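Transcriptional regulator, ROK family (Vibrio cholerae O1 biovar eltor, PDB 1Z05) probably binds DNA as a zinc-containing transcriptional regulator of carbohydrate metabolism, being a homologue of Escherichia coli Mlc. Local coordinates at residues I36-I48 with S63-L77. Residues are numbered along the deposited sequence; the frame is centred on the assembly and turned at random.
Sequences IKQINAGRVYKLI and SELAPASITKITREL. With SO4 (sulfate ion), chain G.
Helices 36-48 and 67-77 cross at 81°, with their axes 9.9 Å apart and the CA atoms of Ala-41 and Ile-73 5.8 Å from each other. They are the first and third helices of the amino-terminal winged helix-turn-helix domain, the probable DNA-binding part of this ROK regulator; helix 67-77 stands where such a domain carries its recognition helix. Ile-73 fills the crossing with both branches: CG2 rests on the backbone at Ala-41 CA (3.8 Å), where a side chain of a single methyl does not stand in its way, while CD1 reaches Asn-40 CB at 3.6 Å. Beta-branched Val-44 spreads its methyls over the partner: with CG1 anti to the backbone N (chi1 167°) and facing Ile-73 CG2, CG2 is turned to Ile-70 CD1 and Leu-65 CD1. Leu-77 CD1 meets CB of Tyr-45 and the edge of its ring, and Ile-83 of strand 83-86 also packs on both residues. Where the chain turns between helices 56-63 and 67-77, Ser-63 OG accepts from Leu-65 N in an ST turn and also bonds to Leu-59 O. Leu-65 CD2 lies against the amide of Asn-40, near Ile-36 of the second subunit. At the solvent-facing margin, Lys-37 NZ forms a salt bridge with Glu-76 OE2, 2.7 Å away on its syn side. Arg-43, long enough to span to the turn, bends at chi3 to present its guanidinium end-on: NH1, at 3.0 Å and on a lone pair, and NH2, at 2.9 Å and tilted 30° from the carbonyl plane, both grip Ser-63 O.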
# COMPACT_ATOMS: atom_id res chain seq x y z
N ILE A 36 -8.43 -12.97 17.41
CA ILE A 36 -7.40 -13.47 18.32
C ILE A 36 -6.86 -14.82 17.83
O ILE A 36 -5.71 -14.93 17.39
CB ILE A 36 -7.99 -13.63 19.75
CG1 ILE A 36 -8.72 -12.35 20.17
CG2 ILE A 36 -6.92 -14.02 20.76
CD1 ILE A 36 -10.00 -12.58 20.94
N LYS A 37 -7.72 -15.84 17.92
CA LYS A 37 -7.39 -17.20 17.53
C LYS A 37 -7.07 -17.29 16.04
O LYS A 37 -6.13 -17.97 15.64
CB LYS A 37 -8.55 -18.15 17.87
CG LYS A 37 -8.83 -18.33 19.36
CD LYS A 37 -10.09 -19.17 19.59
CE LYS A 37 -9.88 -20.63 19.22
NZ LYS A 37 -11.16 -21.39 19.22
N GLN A 38 -7.88 -16.58 15.25
CA GLN A 38 -7.79 -16.59 13.79
C GLN A 38 -6.37 -16.40 13.28
O GLN A 38 -5.85 -17.25 12.55
CB GLN A 38 -8.71 -15.51 13.22
CG GLN A 38 -8.95 -15.59 11.73
CD GLN A 38 -9.75 -14.42 11.19
OE1 GLN A 38 -9.31 -13.72 10.27
NE2 GLN A 38 -10.94 -14.20 11.75
N ILE A 39 -5.73 -15.31 13.68
CA ILE A 39 -4.37 -14.98 13.23
C ILE A 39 -3.35 -16.08 13.54
O ILE A 39 -2.58 -16.50 12.67
CB ILE A 39 -3.92 -13.59 13.78
CG1 ILE A 39 -4.52 -12.46 12.93
CG2 ILE A 39 -2.39 -13.46 13.85
CD1 ILE A 39 -4.44 -12.68 11.41
N ASN A 40 -3.37 -16.58 14.77
CA ASN A 40 -2.42 -17.61 15.19
C ASN A 40 -2.66 -18.94 14.51
O ASN A 40 -1.72 -19.64 14.14
CB ASN A 40 -2.42 -17.76 16.71
CG ASN A 40 -1.67 -16.64 17.40
OD1 ASN A 40 -0.82 -15.98 16.80
ND2 ASN A 40 -1.97 -16.44 18.67
N ALA A 41 -3.94 -19.28 14.33
CA ALA A 41 -4.32 -20.49 13.60
C ALA A 41 -3.79 -20.44 12.17
O ALA A 41 -3.24 -21.43 11.69
CB ALA A 41 -5.83 -20.68 13.63
N GLY A 42 -3.93 -19.29 11.51
CA GLY A 42 -3.37 -19.13 10.16
C GLY A 42 -1.85 -19.23 10.10
O GLY A 42 -1.30 -19.89 9.23
N ARG A 43 -1.17 -18.57 11.04
CA ARG A 43 0.29 -18.64 11.13
C ARG A 43 0.79 -20.08 11.29
O ARG A 43 1.73 -20.49 10.60
CB ARG A 43 0.80 -17.77 12.28
CG ARG A 43 0.67 -16.27 12.01
CD ARG A 43 1.23 -15.42 13.15
NE ARG A 43 2.70 -15.48 13.20
CZ ARG A 43 3.41 -15.89 14.24
NH1 ARG A 43 2.82 -16.28 15.36
NH2 ARG A 43 4.74 -15.90 14.16
N VAL A 44 0.16 -20.83 12.18
CA VAL A 44 0.52 -22.23 12.42
C VAL A 44 0.23 -23.10 11.19
O VAL A 44 1.06 -23.91 10.79
CB VAL A 44 -0.17 -22.79 13.68
CG1 VAL A 44 -0.05 -24.33 13.75
CG2 VAL A 44 0.43 -22.16 14.92
N TYR A 45 -0.95 -22.92 10.60
CA TYR A 45 -1.34 -23.68 9.41
C TYR A 45 -0.40 -23.43 8.22
O TYR A 45 -0.05 -24.38 7.48
CB TYR A 45 -2.78 -23.33 9.04
CG TYR A 45 -3.27 -24.07 7.84
CD1 TYR A 45 -3.86 -25.34 7.97
CD2 TYR A 45 -3.15 -23.52 6.55
CE1 TYR A 45 -4.32 -26.04 6.85
CE2 TYR A 45 -3.61 -24.22 5.43
CZ TYR A 45 -4.19 -25.47 5.59
OH TYR A 45 -4.66 -26.16 4.49
N LYS A 46 0.00 -22.18 8.03
CA LYS A 46 0.97 -21.82 6.97
C LYS A 46 2.33 -22.51 7.18
O LYS A 46 2.93 -23.01 6.23
CB LYS A 46 1.14 -20.30 6.86
CG LYS A 46 2.03 -19.87 5.69
CD LYS A 46 2.25 -18.36 5.68
CE LYS A 46 3.16 -17.94 4.54
NZ LYS A 46 3.21 -16.45 4.47
N LEU A 47 2.80 -22.54 8.43
CA LEU A 47 4.03 -23.27 8.75
C LEU A 47 3.93 -24.76 8.40
O LEU A 47 4.83 -25.33 7.77
CB LEU A 47 4.41 -23.08 10.22
CG LEU A 47 5.10 -21.77 10.59
CD1 LEU A 47 5.23 -21.63 12.10
CD2 LEU A 47 6.47 -21.64 9.91
N ILE A 48 2.82 -25.38 8.80
CA ILE A 48 2.57 -26.80 8.51
C ILE A 48 2.47 -27.06 7.00
O ILE A 48 3.04 -28.04 6.48
CB ILE A 48 1.29 -27.29 9.23
CG1 ILE A 48 1.47 -27.20 10.74
CG2 ILE A 48 0.97 -28.73 8.86
CD1 ILE A 48 0.19 -27.32 11.53
N SER A 63 7.01 -20.20 15.19
CA SER A 63 5.91 -19.25 15.36
C SER A 63 6.10 -18.28 16.53
O SER A 63 5.43 -17.25 16.60
CB SER A 63 4.59 -19.99 15.57
OG SER A 63 4.59 -20.65 16.83
N GLU A 64 7.02 -18.64 17.43
CA GLU A 64 7.24 -17.95 18.71
C GLU A 64 6.03 -18.03 19.64
O GLU A 64 5.79 -17.12 20.45
CB GLU A 64 7.65 -16.48 18.49
CG GLU A 64 8.80 -16.28 17.51
CD GLU A 64 8.87 -14.85 17.00
OE1 GLU A 64 7.97 -14.44 16.23
OE2 GLU A 64 9.84 -14.15 17.36
N LEU A 65 5.25 -19.11 19.52
CA LEU A 65 4.10 -19.33 20.39
C LEU A 65 4.41 -20.43 21.41
O LEU A 65 5.11 -21.39 21.10
CB LEU A 65 2.86 -19.72 19.58
CG LEU A 65 2.27 -18.68 18.61
CD1 LEU A 65 1.38 -19.38 17.60
CD2 LEU A 65 1.49 -17.58 19.34
N ALA A 66 3.89 -20.26 22.63
CA ALA A 66 4.06 -21.23 23.71
C ALA A 66 3.41 -22.58 23.38
O ALA A 66 2.41 -22.63 22.65
CB ALA A 66 3.49 -20.66 25.02
N PRO A 67 4.00 -23.69 23.88
CA PRO A 67 3.45 -25.03 23.64
C PRO A 67 1.96 -25.17 23.93
O PRO A 67 1.25 -25.83 23.18
CB PRO A 67 4.26 -25.91 24.59
CG PRO A 67 5.57 -25.22 24.65
CD PRO A 67 5.23 -23.76 24.68
N ALA A 68 1.49 -24.54 25.01
CA ALA A 68 0.06 -24.52 25.35
C ALA A 68 -0.80 -23.96 24.21
O ALA A 68 -1.87 -24.49 23.92
CB ALA A 68 -0.17 -23.74 26.66
N SER A 69 -0.32 -22.89 23.58
CA SER A 69 -1.01 -22.27 22.46
C SER A 69 -0.94 -23.17 21.24
O SER A 69 -1.94 -23.35 20.55
CB SER A 69 -0.42 -20.90 22.12
OG SER A 69 -0.44 -20.05 23.25
N ILE A 70 0.24 -23.73 20.98
CA ILE A 70 0.43 -24.66 19.86
C ILE A 70 -0.52 -25.86 20.01
O ILE A 70 -1.17 -26.26 19.06
CB ILE A 70 1.92 -25.14 19.73
CG1 ILE A 70 2.84 -23.97 19.34
CG2 ILE A 70 2.07 -26.29 18.72
CD1 ILE A 70 2.46 -23.23 18.07
N THR A 71 -0.61 -26.39 21.23
CA THR A 71 -1.50 -27.52 21.52
C THR A 71 -2.97 -27.20 21.20
O THR A 71 -3.62 -27.96 20.49
CB THR A 71 -1.31 -27.99 22.97
OG1 THR A 71 0.01 -28.51 23.12
CG2 THR A 71 -2.33 -29.06 23.37
N LYS A 72 -3.46 -26.07 21.71
CA LYS A 72 -4.84 -25.63 21.48
C LYS A 72 -5.14 -25.42 19.99
O LYS A 72 -6.18 -25.87 19.51
CB LYS A 72 -5.16 -24.37 22.28
CG LYS A 72 -5.34 -24.62 23.78
CD LYS A 72 -5.94 -23.41 24.51
CE LYS A 72 -4.91 -22.31 24.72
NZ LYS A 72 -5.31 -21.36 25.80
N ILE A 73 -4.24 -24.75 19.28
CA ILE A 73 -4.41 -24.51 17.84
C ILE A 73 -4.40 -25.82 17.03
O ILE A 73 -5.31 -26.05 16.22
CB ILE A 73 -3.35 -23.53 17.27
CG1 ILE A 73 -3.56 -22.12 17.85
CG2 ILE A 73 -3.41 -23.50 15.74
CD1 ILE A 73 -2.32 -21.23 17.83
N THR A 74 -3.39 -26.66 17.24
CA THR A 74 -3.31 -27.91 16.49
C THR A 74 -4.47 -28.85 16.80
O THR A 74 -4.94 -29.55 15.91
CB THR A 74 -1.98 -28.67 16.73
OG1 THR A 74 -1.75 -28.84 18.13
CG2 THR A 74 -0.80 -27.94 16.09
N ARG A 75 -4.93 -28.86 18.05
CA ARG A 75 -6.05 -29.73 18.42
C ARG A 75 -7.32 -29.36 17.66
O ARG A 75 -8.02 -30.24 17.15
CB ARG A 75 -6.27 -29.73 19.95
CG ARG A 75 -7.39 -30.65 20.48
CD ARG A 75 -7.40 -32.07 19.89
NE ARG A 75 -6.07 -32.67 19.75
CZ ARG A 75 -5.81 -33.78 19.06
NH1 ARG A 75 -6.79 -34.44 18.46
NH2 ARG A 75 -4.57 -34.24 18.99
N GLU A 76 -7.63 -28.06 17.58
CA GLU A 76 -8.77 -27.60 16.78
C GLU A 76 -8.59 -27.95 15.30
O GLU A 76 -9.53 -28.39 14.65
CB GLU A 76 -9.03 -26.09 16.96
CG GLU A 76 -9.37 -25.67 18.38
CD GLU A 76 -10.30 -24.46 18.47
OE1 GLU A 76 -10.72 -23.92 17.42
OE2 GLU A 76 -10.61 -24.04 19.62
N LEU A 77 -7.37 -27.78 14.78
CA LEU A 77 -7.12 -28.09 13.37
C LEU A 77 -7.17 -29.60 13.07
O LEU A 77 -7.67 -30.01 12.03
CB LEU A 77 -5.80 -27.48 12.88
CG LEU A 77 -5.63 -25.95 12.87
CD1 LEU A 77 -4.23 -25.59 12.38
CD2 LEU A 77 -6.69 -25.23 12.05
S SO4 G . -3.68 -32.83 22.59
O1 SO4 G . -4.34 -34.13 22.71
O2 SO4 G . -3.40 -32.30 23.92
O3 SO4 G . -2.44 -32.98 21.82
O4 SO4 G . -4.56 -31.89 21.90